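Local structure of putative agmatinase (Clostridium difficile, 3LHL) at residues 117-120 with 124-127. The protein probably hydrolyses agmatine to putrescine and urea, as a manganese-dependent member of the arginase family. Residues are numbered along the deposited sequence; the frame is centred on the assembly and turned at random.
Sequences VIHF and TDLR. With MN (manganese (II) ion), chain B.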
ATOM      1  N   VAL A 117       1.805   2.010 -11.467  1.00 21.09           N
ATOM      2  CA  VAL A 117       1.749   1.406 -10.146  1.00 18.91           C
ATOM      3  C   VAL A 117       3.120   1.305  -9.478  1.00 20.16           C
ATOM      4  O   VAL A 117       4.059   0.746 -10.047  1.00 20.89           O
ATOM      5  CB  VAL A 117       1.151  -0.023 -10.220  1.00 17.34           C
ATOM      6  CG1 VAL A 117       1.129  -0.653  -8.833  1.00 13.42           C
ATOM      7  CG2 VAL A 117      -0.245   0.022 -10.821  1.00 14.72           C
ATOM      8  N   ILE A 118       3.232   1.860  -8.276  1.00 19.37           N
ATOM      9  CA  ILE A 118       4.471   1.780  -7.516  1.00 19.78           C
ATOM     10  C   ILE A 118       4.186   0.754  -6.425  1.00 19.81           C
ATOM     11  O   ILE A 118       3.254   0.912  -5.631  1.00 20.89           O
ATOM     12  CB  ILE A 118       4.865   3.156  -6.929  1.00 19.90           C
ATOM     13  CG1 ILE A 118       5.323   4.074  -8.074  1.00 21.06           C
ATOM     14  CG2 ILE A 118       5.983   2.996  -5.894  1.00 17.96           C
ATOM     15  CD1 ILE A 118       5.805   5.455  -7.640  1.00 19.33           C
ATOM     16  N   HIS A 119       4.991  -0.305  -6.410  1.00 18.58           N
ATOM     17  CA  HIS A 119       4.814  -1.423  -5.489  1.00 16.66           C
ATOM     18  C   HIS A 119       6.006  -1.727  -4.568  1.00 16.59           C
ATOM     19  O   HIS A 119       7.093  -2.067  -5.034  1.00 18.25           O
ATOM     20  CB  HIS A 119       4.462  -2.646  -6.345  1.00 16.75           C
ATOM     21  CG  HIS A 119       4.386  -3.943  -5.600  1.00 17.79           C
ATOM     22  ND1 HIS A 119       3.553  -4.139  -4.517  1.00 19.41           N
ATOM     23  CD2 HIS A 119       4.984  -5.136  -5.835  1.00 17.11           C
ATOM     24  CE1 HIS A 119       3.639  -5.397  -4.121  1.00 19.41           C
ATOM     25  NE2 HIS A 119       4.499  -6.024  -4.904  1.00 19.66           N
ATOM     26  N   PHE A 120       5.794  -1.593  -3.262  1.00 14.33           N
ATOM     27  CA  PHE A 120       6.821  -1.885  -2.262  1.00 14.88           C
ATOM     28  C   PHE A 120       6.403  -3.186  -1.590  1.00 15.22           C
ATOM     29  O   PHE A 120       5.263  -3.326  -1.136  1.00 12.71           O
ATOM     30  CB  PHE A 120       6.921  -0.750  -1.238  1.00 15.04           C
ATOM     31  CG  PHE A 120       7.675   0.451  -1.743  1.00 16.64           C
ATOM     32  CD1 PHE A 120       9.067   0.484  -1.697  1.00 14.61           C
ATOM     33  CD2 PHE A 120       6.997   1.533  -2.296  1.00 15.63           C
ATOM     34  CE1 PHE A 120       9.775   1.581  -2.197  1.00 15.85           C
ATOM     35  CE2 PHE A 120       7.698   2.636  -2.802  1.00 16.63           C
ATOM     36  CZ  PHE A 120       9.084   2.660  -2.753  1.00 14.69           C
ATOM     37  N   THR A 124       7.071 -10.757  -4.478  1.00 17.72           N
ATOM     38  CA  THR A 124       6.708 -10.365  -5.836  1.00 16.67           C
ATOM     39  C   THR A 124       5.192 -10.277  -6.023  1.00 17.19           C
ATOM     40  O   THR A 124       4.692  -9.359  -6.678  1.00 17.69           O
ATOM     41  CB  THR A 124       7.254 -11.373  -6.891  1.00 19.01           C
ATOM     42  OG1 THR A 124       6.513 -12.599  -6.811  1.00 18.48           O
ATOM     43  CG2 THR A 124       8.739 -11.665  -6.653  1.00 14.27           C
ATOM     44  N   ASP A 125       4.467 -11.230  -5.442  1.00 16.20           N
ATOM     45  CA  ASP A 125       3.013 -11.271  -5.576  1.00 17.20           C
ATOM     46  C   ASP A 125       2.624 -11.475  -7.043  1.00 18.36           C
ATOM     47  O   ASP A 125       1.533 -11.099  -7.467  1.00 18.69           O
ATOM     48  CB  ASP A 125       2.383  -9.976  -5.053  1.00 16.34           C
ATOM     49  CG  ASP A 125       2.357  -9.911  -3.541  1.00 16.16           C
ATOM     50  OD1 ASP A 125       2.667 -10.937  -2.899  1.00 18.00           O
ATOM     51  OD2 ASP A 125       2.017  -8.841  -2.995  1.00 15.59           O
ATOM     52  N   LEU A 126       3.523 -12.082  -7.813  1.00 19.71           N
ATOM     53  CA  LEU A 126       3.268 -12.306  -9.225  1.00 19.12           C
ATOM     54  C   LEU A 126       2.722 -13.687  -9.587  1.00 20.53           C
ATOM     55  O   LEU A 126       2.339 -13.918 -10.732  1.00 21.52           O
ATOM     56  CB  LEU A 126       4.541 -12.025 -10.026  1.00 18.21           C
ATOM     57  CG  LEU A 126       4.909 -10.550 -10.218  1.00 18.83           C
ATOM     58  CD1 LEU A 126       6.202 -10.431 -11.003  1.00 17.55           C
ATOM     59  CD2 LEU A 126       3.781  -9.837 -10.960  1.00 19.98           C
ATOM     60  N   ARG A 127       2.666 -14.611  -8.637  1.00 21.79           N
ATOM     61  CA  ARG A 127       2.158 -15.930  -8.989  1.00 22.45           C
ATOM     62  C   ARG A 127       0.690 -15.865  -9.408  1.00 21.33           C
ATOM     63  O   ARG A 127      -0.076 -15.034  -8.916  1.00 19.49           O
ATOM     64  CB  ARG A 127       2.359 -16.922  -7.840  1.00 22.71           C
ATOM     65  CG  ARG A 127       1.512 -16.707  -6.608  1.00 24.34           C
ATOM     66  CD  ARG A 127       2.031 -17.621  -5.502  1.00 24.77           C
ATOM     67  NE  ARG A 127       3.401 -17.258  -5.147  1.00 24.88           N
ATOM     68  CZ  ARG A 127       4.243 -18.036  -4.474  1.00 26.18           C
ATOM     69  NH1 ARG A 127       3.868 -19.244  -4.074  1.00 24.87           N
ATOM     70  NH2 ARG A 127       5.463 -17.596  -4.195  1.00 24.13           N
TER
HETATM   71 MN    MN B 301       2.171  -8.087  -0.776  1.00 18.22          MN
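His119 meets Thr124 and Asp125 in a small, buried van der Waals contact beside the manganese site, where strand 115-120 of the central parallel sheet runs out into the loop that carries metal ligands. The two segments bury about 80 Å² between them, and on the strand side the imidazole of His119 makes the whole contact. With CG anti to the backbone N (chi1 174°), the ring reaches out from the strand toward the loop. Its CE1 lies 4.0 Å from OD2 of Asp125, which comes to the ring edge near the ring plane, whereas NE2 approaches the backbone O of Thr124 obliquely at 3.8 Å, too far for a hydrogen bond. The imidazole and carboxylate planes are inclined by 38°.

Asp125 binds the manganese ion through one oxygen: OD2 lies 2.3 Å from the metal, while OD1 stays back at 3.6 Å. OD2 is thus a first-shell ligand with the CE1 edge of His119 beside it. His98, Asp121 and Asp202 supply the other protein ligands of this ion, and the His119 ring also meets that of His98. Asp125 adopts a left-handed helical backbone (phi 63°), and the chain bends at it. Around this residue, OG1 of Thr124 accepts a hydrogen bond from N of Leu126 at 3.2 Å, an ST turn that spans the metal ligand. Asp121, His123 and Asp125 belong to the Asp-x-His-x-Asp signature of the arginase family, which follows this strand and serves the manganese cluster.

Strand 115-120 lies between strands 153-158 and 196-202, where the His119 side chain touches Gln155 and Thr200, and Ile141 of helix 140-148 packs against His119, Asp125 and Leu126.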